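Local coordinates for Mll8374 protein (Mesorhizobium loti, PDB 3B5E) that probably hydrolyses carboxylic esters as a serine carboxylesterase of the alpha/beta-hydrolase fold, at residues G71-W74 with F75-D79; G107-L110 with D111-T114; S126-M129 with L130-G134; H199-G202 with D203-A207. All coordinates share one frame; numbering follows the deposited sequence.

All four contacts are local, and they differ with their place in the fold. Contact 3, at the C-terminal end of helix 120-131 and the residues just beyond it, is mostly buried and rests on backbone bonds and aliphatic packing. Contact 1 is also largely buried but polar, with an arginine gripping a carbonyl oxygen and a sulfate. Contact 2 is a surface turn that delivers the chain from helix 85-106 into strand 113-118, the strand that leads on to the helix of contact 3. Contact 4, partly buried, starts helix 203-214 just after the presumed catalytic histidine. Contacts 1 and 2 lie on opposite sides of the chain's centre, as do contacts 3 and 4.

Contact 1: G71-W74 with F75-D79; sequences GFRW and FERID. With SO4 (sulfate ion), chain C.
Arg73 reaches forward to the carbonyl of Phe75, two residues on, and grips it side-on. NE donates to Phe75 O at 2.8 Å and NH2 to the same atom at 3.1 Å, and the oxygen lies in the guanidinium plane. The side chain turns there because CG sits between the backbone N and the carbonyl carbon (chi1 56°) and the chain bends again at chi3. The rest of its edge serves the sulfate: Arg73 NH1 meets O2 of the ion at 2.9 Å in a nearly straight bond (170°), while NH2 reaches O1 at 3.3 Å. Arg77 CB lies over one face of this guanidinium, 3.6 Å from Arg73 NH2, and Arg77 NH1 comes within 3.2 Å of sulfate O4, so two arginines gather round the anion. Further out, Ser39 OG also binds the sulfate and Gln68 OE1 accepts from Arg73 NH1. The Phe75 ring meets Phe83 edge-to-face, and Trp74 NE1 is held by His37 O. With Trp74 touching the probable nucleophile elbow, this is an arginine-lined anion site, filled by an ion probably from the crystallisation liquor, beside the likely active site of an alpha/beta hydrolase.

Contact 2: G107-L110 with D111-T114; sequences GLNL and DHAT
Asn109 and His112 close a type I beta turn on the link from helix 85-106 to strand 113-118, with an Asx turn laid over its first half. In the backbone, His112 N donates to Asn109 O at 2.8 Å. The side chain of Asn109 adds a second bond: with CG swung opposite its own N (chi1 -165°), OD1 accepts from Asp111 N at 3.1 Å, the donor standing 42° above the amide plane. Asp111 CB also rests 3.3 Å from Asn109 OD1. The other branch of the amide, ND2, lies against the imidazole, 3.1 Å from His112 CD2, with the amide and ring planes 53° apart. A water lies at the edge of the ring, joined to His112 NE2 at 3.3 Å and only weakly to Asn109 ND2. Asn109 thus serves both neighbours with one amide; an alanine in its place would probably leave Asp111 N without its side-chain acceptor and the His112 ring freer to turn on that side. The far ends of both polar neighbours are held from outside: Asp111 OD1 forms a salt bridge with Arg137, and His112 ND1 is hydrogen-bonded to Glu31 OE2, a carboxylate that may favour the protonated imidazole. Beneath the turn, Leu110 CD2 packs on Ala113 CB at 4.0 Å, and the leucine also touches Ala103 of helix 85-106 and Phe34 of strand 32-36. Together these make a compact helix-to-strand turn, polar above and aliphatic below, feeding a parallel strand of the alpha/beta-hydrolase sheet.

Contact 3: S126-M129 with L130-G134; sequences SSLM and LLHPG
Leu128 approaches the imidazole of His132 obliquely with its CD1 methyl, which touches His132 CB at 3.9 Å. The two side chains cross at about a right angle, and Thr92 of helix 85-106 also touches the histidine. The leucine methyl gets there because CG lies opposite the backbone N (chi1 180°), which carries the branch toward the next turn of the helix. The same pair is tied through the backbone, His132 N donating to Leu128 O at 2.8 Å in the final bond of this helical turn. One residue earlier, Leu131 N is bonded to Ser127 O, also at 2.8 Å. Leu130 N is shared: its better bond goes to Ser126 O at 3.2 Å, and a weak one, bent to 121°, goes to Ser127 O. Aliphatic groups crowd the same carbonyls. Leu130 CG and CD1 both stand 3.6 Å from Ser126 O, and Leu131 CB is 3.2 Å from Ser127 O. Hydrocarbon thus lies against these oxygens, which still accept from backbone amides. The buried hydroxyl of Ser127 turns back along the helix, its OG bonded to Asn123 O. Leu130 O, near the helix end, accepts a hydrogen bond from Thr154 OG1. Helix 120-131 links strands 113-118 and 138-142 in a beta-alpha-beta unit: Ser126 and Met129, a selenomethionine, pack on Leu141 and Ala139 of strand 138-142, while Leu128 and Leu131 meet Ala96 and Leu89 of helix 85-106.

Contact 4: H199-G202 with D203-A207; sequences HDIG and DPDAA. With EDO (1,2-ethanediol), chain F.
Gly202 and Asp205 form the tight part of this contact, at the first turn of helix 203-214. Gly202 N donates to Asp205 OD2 at 2.9 Å, meeting the anti side of the carboxylate 24° out of its plane. Gly202 O accepts from Ala206 N at 3.2 Å, nearly straight at 162°, and weakly from Asp205 N. With glycine at the N-cap, this is one half of a capping box: the third helical residue binds the cap's amide, but the cap has no side chain to return the bond. Ile201 crosses the carboxylate at about a right angle, its CB 3.6 Å from Asp205 OD2, while Asp205 OD1 is engaged by Arg143 in a salt bridge. In place of Asp205, an alanine would probably leave the Gly202 amide without this acceptor and Arg143 without this charged mate. The solvent side is looser. The carboxylate of exposed Asp200 lies beside an ethanediol, probably from the crystallisation liquor, whose O2 accepts from His199 N at 2.8 Å and whose O1 accepts from Asp200 N at 3.1 Å. Asp203, also exposed, is held by a salt bridge to Arg52. His199 itself, bonded to Asp169 and Ser119, fits the histidine of a Ser-His-Asp triad. The helix start is wedged between neighbours: Ile201 and Ala206 touch Leu49 of helix 47-53, while Asp205 packs on Ile195 of strand 189-195 and Leu142 of strand 138-142.

Contact 1: G71-W74 with F75-D79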
loop_
_atom_site.group_PDB
_atom_site.type_symbol
_atom_site.label_atom_id
_atom_site.label_comp_id
_atom_site.label_asym_id
_atom_site.label_seq_id
_atom_site.Cartn_x
_atom_site.Cartn_y
_atom_site.Cartn_z
ATOM N N GLY A 71 1.849 -16.450 -7.462
ATOM C CA GLY A 71 2.239 -15.112 -7.055
ATOM C C GLY A 71 2.759 -15.107 -5.643
ATOM O O GLY A 71 3.446 -16.033 -5.235
ATOM N N PHE A 72 2.439 -14.032 -4.924
ATOM C CA PHE A 72 3.076 -13.696 -3.665
ATOM C C PHE A 72 2.077 -12.998 -2.733
ATOM O O PHE A 72 0.989 -12.535 -3.150
ATOM C CB PHE A 72 4.342 -12.830 -3.926
ATOM C CG PHE A 72 5.310 -13.491 -4.876
ATOM C CD1 PHE A 72 6.257 -14.388 -4.399
ATOM C CD2 PHE A 72 5.209 -13.299 -6.266
ATOM C CE1 PHE A 72 7.088 -15.068 -5.278
ATOM C CE2 PHE A 72 6.048 -13.975 -7.144
ATOM C CZ PHE A 72 6.983 -14.855 -6.643
ATOM N N ARG A 73 2.461 -12.948 -1.470
ATOM C CA ARG A 73 1.738 -12.207 -0.462
ATOM C C ARG A 73 2.721 -11.590 0.511
ATOM O O ARG A 73 3.894 -11.934 0.515
ATOM C CB ARG A 73 0.729 -13.112 0.260
ATOM C CG ARG A 73 1.315 -14.398 0.918
ATOM C CD ARG A 73 0.219 -15.236 1.591
ATOM N NE ARG A 73 -0.506 -14.401 2.548
ATOM C CZ ARG A 73 -1.734 -13.930 2.411
ATOM N NH1 ARG A 73 -2.511 -14.301 1.400
ATOM N NH2 ARG A 73 -2.220 -13.124 3.353
ATOM N N TRP A 74 2.200 -10.688 1.340
ATOM C CA TRP A 74 2.999 -9.801 2.186
ATOM C C TRP A 74 3.232 -10.328 3.601
ATOM O O TRP A 74 4.194 -9.965 4.248
ATOM C CB TRP A 74 2.328 -8.416 2.209
ATOM C CG TRP A 74 2.418 -7.788 0.823
ATOM C CD1 TRP A 74 1.453 -7.752 -0.130
ATOM C CD2 TRP A 74 3.573 -7.161 0.248
ATOM N NE1 TRP A 74 1.931 -7.171 -1.269
ATOM C CE2 TRP A 74 3.232 -6.794 -1.068
ATOM C CE3 TRP A 74 4.872 -6.907 0.707
ATOM C CZ2 TRP A 74 4.113 -6.152 -1.897
ATOM C CZ3 TRP A 74 5.738 -6.275 -0.121
ATOM C CH2 TRP A 74 5.362 -5.913 -1.415
ATOM N N PHE A 75 2.317 -11.153 4.085
ATOM C CA PHE A 75 2.456 -11.792 5.397
ATOM C C PHE A 75 1.526 -12.993 5.467
ATOM O O PHE A 75 0.561 -13.074 4.728
ATOM C CB PHE A 75 2.221 -10.804 6.565
ATOM C CG PHE A 75 1.010 -9.929 6.413
ATOM C CD1 PHE A 75 -0.278 -10.416 6.690
ATOM C CD2 PHE A 75 1.138 -8.594 6.028
ATOM C CE1 PHE A 75 -1.387 -9.603 6.587
ATOM C CE2 PHE A 75 0.026 -7.788 5.875
ATOM C CZ PHE A 75 -1.256 -8.293 6.168
ATOM N N GLU A 76 1.815 -13.910 6.372
ATOM C CA GLU A 76 1.105 -15.179 6.414
ATOM C C GLU A 76 -0.328 -15.001 6.878
ATOM O O GLU A 76 -0.638 -14.172 7.746
ATOM C CB GLU A 76 1.835 -16.166 7.331
ATOM C CG GLU A 76 3.264 -16.450 6.911
ATOM C CD GLU A 76 3.408 -17.434 5.732
ATOM O OE1 GLU A 76 2.384 -17.837 5.122
ATOM O OE2 GLU A 76 4.579 -17.794 5.415
ATOM N N ARG A 77 -1.211 -15.787 6.276
ATOM C CA ARG A 77 -2.592 -15.851 6.681
ATOM C C ARG A 77 -2.895 -17.155 7.435
ATOM O O ARG A 77 -2.423 -18.228 7.065
ATOM C CB ARG A 77 -3.480 -15.739 5.457
ATOM C CG ARG A 77 -4.931 -15.656 5.821
ATOM C CD ARG A 77 -5.751 -15.318 4.663
ATOM N NE ARG A 77 -5.691 -16.363 3.671
ATOM C CZ ARG A 77 -6.551 -16.490 2.672
ATOM N NH1 ARG A 77 -7.564 -15.644 2.522
ATOM N NH2 ARG A 77 -6.399 -17.485 1.814
ATOM N N ILE A 78 -3.681 -17.050 8.510
ATOM C CA ILE A 78 -4.141 -18.217 9.246
ATOM C C ILE A 78 -5.420 -18.783 8.576
ATOM O O ILE A 78 -5.514 -19.976 8.305
ATOM C CB ILE A 78 -4.425 -17.880 10.736
ATOM C CG1 ILE A 78 -3.161 -17.376 11.444
ATOM C CG2 ILE A 78 -4.925 -19.095 11.465
ATOM C CD1 ILE A 78 -3.462 -16.692 12.799
ATOM N N ASP A 79 -6.390 -17.915 8.340
ATOM C CA ASP A 79 -7.664 -18.241 7.705
ATOM C C ASP A 79 -8.108 -16.899 7.140
ATOM O O ASP A 79 -7.613 -15.869 7.590
ATOM C CB ASP A 79 -8.707 -18.744 8.732
ATOM C CG ASP A 79 -8.512 -20.193 9.122
ATOM O OD1 ASP A 79 -8.592 -21.068 8.221
ATOM O OD2 ASP A 79 -8.274 -20.474 10.325
HETATM S S SO4 C . -5.701 -11.946 1.825
HETATM O O1 SO4 C . -4.767 -11.179 2.611
HETATM O O2 SO4 C . -5.078 -12.957 0.994
HETATM O O3 SO4 C . -6.343 -11.111 0.890
HETATM O O4 SO4 C . -6.619 -12.644 2.713
#

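Contact 2: G107-L110 with D111-T114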
loop_
_atom_site.group_PDB
_atom_site.type_symbol
_atom_site.label_atom_id
_atom_site.label_comp_id
_atom_site.label_asym_id
_atom_site.label_seq_id
_atom_site.Cartn_x
_atom_site.Cartn_y
_atom_site.Cartn_z
ATOM N N GLY A 107 17.488 7.824 -4.824
ATOM C CA GLY A 107 17.227 9.232 -4.534
ATOM C C GLY A 107 15.740 9.544 -4.382
ATOM O O GLY A 107 15.284 10.611 -4.810
ATOM N N LEU A 108 14.974 8.627 -3.786
ATOM C CA LEU A 108 13.545 8.837 -3.643
ATOM C C LEU A 108 13.288 9.830 -2.526
ATOM O O LEU A 108 13.904 9.763 -1.476
ATOM C CB LEU A 108 12.808 7.539 -3.372
ATOM C CG LEU A 108 13.013 6.390 -4.369
ATOM C CD1 LEU A 108 12.276 5.134 -3.953
ATOM C CD2 LEU A 108 12.658 6.826 -5.819
ATOM N N ASN A 109 12.394 10.774 -2.776
ATOM C CA ASN A 109 12.017 11.752 -1.763
ATOM C C ASN A 109 10.801 11.250 -1.027
ATOM O O ASN A 109 9.695 11.274 -1.577
ATOM C CB ASN A 109 11.706 13.100 -2.419
ATOM C CG ASN A 109 11.657 14.231 -1.413
ATOM O OD1 ASN A 109 11.540 14.006 -0.198
ATOM N ND2 ASN A 109 11.774 15.460 -1.913
ATOM N N LEU A 110 10.990 10.750 0.194
ATOM C CA LEU A 110 9.863 10.187 0.937
ATOM C C LEU A 110 8.879 11.290 1.404
ATOM O O LEU A 110 7.746 10.990 1.738
ATOM C CB LEU A 110 10.326 9.257 2.076
ATOM C CG LEU A 110 11.051 7.947 1.687
ATOM C CD1 LEU A 110 11.279 7.071 2.905
ATOM C CD2 LEU A 110 10.308 7.160 0.646
ATOM N N ASP A 111 9.291 12.557 1.346
ATOM C CA ASP A 111 8.368 13.690 1.506
ATOM C C ASP A 111 7.522 13.943 0.264
ATOM O O ASP A 111 6.743 14.901 0.224
ATOM C CB ASP A 111 9.129 14.976 1.861
ATOM C CG ASP A 111 9.684 14.945 3.261
ATOM O OD1 ASP A 111 9.046 14.294 4.127
ATOM O OD2 ASP A 111 10.754 15.560 3.479
ATOM N N HIS A 112 7.695 13.108 -0.755
ATOM C CA HIS A 112 6.908 13.211 -1.975
ATOM C C HIS A 112 6.433 11.824 -2.413
ATOM O O HIS A 112 6.194 11.586 -3.601
ATOM C CB HIS A 112 7.740 13.902 -3.071
ATOM C CG HIS A 112 7.911 15.372 -2.851
ATOM N ND1 HIS A 112 7.130 16.315 -3.484
ATOM C CD2 HIS A 112 8.745 16.059 -2.034
ATOM C CE1 HIS A 112 7.493 17.521 -3.084
ATOM N NE2 HIS A 112 8.469 17.392 -2.203
ATOM N N ALA A 113 6.304 10.906 -1.460
ATOM C CA ALA A 113 5.995 9.529 -1.785
ATOM C C ALA A 113 4.600 9.167 -1.264
ATOM O O ALA A 113 4.197 9.654 -0.217
ATOM C CB ALA A 113 7.023 8.630 -1.187
ATOM N N THR A 114 3.883 8.339 -2.024
ATOM C CA THR A 114 2.604 7.741 -1.642
ATOM C C THR A 114 2.774 6.247 -1.642
ATOM O O THR A 114 3.426 5.694 -2.534
ATOM C CB THR A 114 1.462 8.071 -2.623
ATOM O OG1 THR A 114 1.318 9.488 -2.699
ATOM C CG2 THR A 114 0.086 7.413 -2.175
HETATM O O HOH W 1 10.925 18.219 -0.182
#

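Contact 3: S126-M129 with L130-G134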
loop_
_atom_site.group_PDB
_atom_site.type_symbol
_atom_site.label_atom_id
_atom_site.label_comp_id
_atom_site.label_asym_id
_atom_site.label_seq_id
_atom_site.Cartn_x
_atom_site.Cartn_y
_atom_site.Cartn_z
ATOM N N SER A 126 -0.982 -0.174 6.010
ATOM C CA SER A 126 -1.589 0.336 7.249
ATOM C C SER A 126 -0.795 -0.162 8.459
ATOM O O SER A 126 -0.565 0.573 9.415
ATOM C CB SER A 126 -3.067 -0.075 7.346
ATOM O OG SER A 126 -3.200 -1.480 7.480
ATOM N N SER A 127 -0.350 -1.409 8.416
ATOM C CA SER A 127 0.503 -1.951 9.490
ATOM C C SER A 127 1.832 -1.205 9.627
ATOM O O SER A 127 2.318 -0.993 10.730
ATOM C CB SER A 127 0.779 -3.438 9.227
ATOM O OG SER A 127 -0.426 -4.136 9.332
ATOM N N LEU A 128 2.408 -0.846 8.476
ATOM C CA LEU A 128 3.637 -0.083 8.428
ATOM C C LEU A 128 3.444 1.249 9.138
ATOM O O LEU A 128 4.291 1.654 9.937
ATOM C CB LEU A 128 4.092 0.100 6.979
ATOM C CG LEU A 128 5.380 0.888 6.703
ATOM C CD1 LEU A 128 6.632 0.214 7.319
ATOM C CD2 LEU A 128 5.508 1.120 5.196
HETATM N N MSE A 129 2.346 1.943 8.831
HETATM C CA MSE A 129 2.033 3.218 9.502
HETATM C C MSE A 129 1.960 3.087 11.027
HETATM O O MSE A 129 2.450 3.947 11.747
HETATM C CB MSE A 129 0.698 3.807 9.004
HETATM C CG MSE A 129 0.715 4.262 7.557
HETATM SE SE MSE A 129 -1.135 4.643 6.926
HETATM C CE MSE A 129 -1.655 5.609 8.419
ATOM N N LEU A 130 1.348 2.006 11.507
ATOM C CA LEU A 130 1.095 1.844 12.934
ATOM C C LEU A 130 2.296 1.314 13.684
ATOM O O LEU A 130 2.504 1.661 14.839
ATOM C CB LEU A 130 -0.117 0.948 13.137
ATOM C CG LEU A 130 -1.439 1.631 12.752
ATOM C CD1 LEU A 130 -2.486 0.574 12.486
ATOM C CD2 LEU A 130 -1.879 2.636 13.829
ATOM N N LEU A 131 3.112 0.516 13.013
ATOM C CA LEU A 131 4.246 -0.127 13.650
ATOM C C LEU A 131 5.583 0.617 13.439
ATOM O O LEU A 131 6.489 0.459 14.253
ATOM C CB LEU A 131 4.363 -1.566 13.160
ATOM C CG LEU A 131 3.233 -2.545 13.516
ATOM C CD1 LEU A 131 3.376 -3.842 12.745
ATOM C CD2 LEU A 131 3.167 -2.867 15.037
ATOM N N HIS A 132 5.711 1.398 12.361
ATOM C CA HIS A 132 6.960 2.046 11.996
ATOM C C HIS A 132 6.694 3.454 11.572
ATOM O O HIS A 132 6.762 3.761 10.399
ATOM C CB HIS A 132 7.656 1.276 10.896
ATOM C CG HIS A 132 8.037 -0.096 11.327
ATOM N ND1 HIS A 132 9.173 -0.348 12.054
ATOM C CD2 HIS A 132 7.380 -1.277 11.234
ATOM C CE1 HIS A 132 9.236 -1.639 12.336
ATOM N NE2 HIS A 132 8.146 -2.219 11.877
ATOM N N PRO A 133 6.359 4.312 12.539
ATOM C CA PRO A 133 6.051 5.686 12.217
ATOM C C PRO A 133 7.272 6.463 11.704
ATOM O O PRO A 133 8.421 6.127 11.997
ATOM C CB PRO A 133 5.575 6.254 13.553
ATOM C CG PRO A 133 6.224 5.400 14.576
ATOM C CD PRO A 133 6.247 4.043 13.987
ATOM N N GLY A 134 6.998 7.489 10.916
ATOM C CA GLY A 134 8.027 8.320 10.365
ATOM C C GLY A 134 8.431 7.960 8.955
ATOM O O GLY A 134 9.353 8.561 8.426
#

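Contact 4: H199-G202 with D203-A207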
loop_
_atom_site.group_PDB
_atom_site.type_symbol
_atom_site.label_atom_id
_atom_site.label_comp_id
_atom_site.label_asym_id
_atom_site.label_seq_id
_atom_site.Cartn_x
_atom_site.Cartn_y
_atom_site.Cartn_z
ATOM N N HIS A 199 -14.701 -6.314 -4.828
ATOM C CA HIS A 199 -13.314 -6.407 -4.359
ATOM C C HIS A 199 -12.265 -6.110 -5.453
ATOM O O HIS A 199 -11.143 -5.777 -5.128
ATOM C CB HIS A 199 -13.056 -7.773 -3.737
ATOM C CG HIS A 199 -11.809 -7.810 -2.930
ATOM N ND1 HIS A 199 -11.684 -7.144 -1.732
ATOM C CD2 HIS A 199 -10.617 -8.417 -3.153
ATOM C CE1 HIS A 199 -10.475 -7.349 -1.243
ATOM N NE2 HIS A 199 -9.801 -8.099 -2.098
ATOM N N ASP A 200 -12.644 -6.195 -6.720
ATOM C CA ASP A 200 -11.738 -5.881 -7.804
ATOM C C ASP A 200 -11.529 -4.371 -7.876
ATOM O O ASP A 200 -12.408 -3.586 -7.512
ATOM C CB ASP A 200 -12.284 -6.337 -9.165
ATOM C CG ASP A 200 -12.145 -7.851 -9.407
ATOM O OD1 ASP A 200 -11.575 -8.594 -8.562
ATOM O OD2 ASP A 200 -12.618 -8.301 -10.490
ATOM N N ILE A 201 -10.373 -3.985 -8.404
ATOM C CA ILE A 201 -10.032 -2.591 -8.539
ATOM C C ILE A 201 -9.860 -2.245 -9.997
ATOM O O ILE A 201 -9.679 -3.115 -10.854
ATOM C CB ILE A 201 -8.766 -2.214 -7.725
ATOM C CG1 ILE A 201 -7.571 -3.111 -8.100
ATOM C CG2 ILE A 201 -9.075 -2.250 -6.191
ATOM C CD1 ILE A 201 -6.233 -2.586 -7.592
ATOM N N GLY A 202 -9.920 -0.961 -10.294
ATOM C CA GLY A 202 -9.949 -0.535 -11.693
ATOM C C GLY A 202 -9.957 0.962 -11.881
ATOM O O GLY A 202 -9.532 1.703 -11.030
ATOM N N ASP A 203 -10.484 1.404 -13.007
ATOM C CA ASP A 203 -10.501 2.833 -13.318
ATOM C C ASP A 203 -11.184 3.754 -12.314
ATOM O O ASP A 203 -10.682 4.860 -12.074
ATOM C CB ASP A 203 -11.112 3.073 -14.701
ATOM C CG ASP A 203 -10.286 2.429 -15.846
ATOM O OD1 ASP A 203 -9.014 2.438 -15.766
ATOM O OD2 ASP A 203 -10.951 1.914 -16.813
ATOM N N PRO A 204 -12.324 3.328 -11.726
ATOM C CA PRO A 204 -12.899 4.162 -10.666
ATOM C C PRO A 204 -11.943 4.435 -9.498
ATOM O O PRO A 204 -11.966 5.530 -8.936
ATOM C CB PRO A 204 -14.116 3.346 -10.173
ATOM C CG PRO A 204 -14.439 2.439 -11.307
ATOM C CD PRO A 204 -13.122 2.110 -11.958
ATOM N N ASP A 205 -11.127 3.456 -9.137
ATOM C CA ASP A 205 -10.124 3.646 -8.091
ATOM C C ASP A 205 -9.074 4.644 -8.490
ATOM O O ASP A 205 -8.749 5.541 -7.718
ATOM C CB ASP A 205 -9.477 2.322 -7.696
ATOM C CG ASP A 205 -10.508 1.328 -7.226
ATOM O OD1 ASP A 205 -10.848 1.443 -6.039
ATOM O OD2 ASP A 205 -11.031 0.519 -8.037
ATOM N N ALA A 206 -8.576 4.517 -9.719
ATOM C CA ALA A 206 -7.559 5.443 -10.248
ATOM C C ALA A 206 -8.057 6.881 -10.281
ATOM O O ALA A 206 -7.333 7.799 -9.902
ATOM C CB ALA A 206 -7.160 5.040 -11.622
ATOM N N ALA A 207 -9.291 7.069 -10.730
ATOM C CA ALA A 207 -9.885 8.392 -10.767
ATOM C C ALA A 207 -9.915 9.043 -9.377
ATOM O O ALA A 207 -9.576 10.214 -9.198
ATOM C CB ALA A 207 -11.282 8.321 -11.333
HETATM C C1 EDO F . -15.039 -8.394 -7.523
HETATM O O1 EDO F . -15.359 -7.042 -7.975
HETATM C C2 EDO F . -16.126 -9.083 -6.685
HETATM O O2 EDO F . -16.062 -8.735 -5.288
#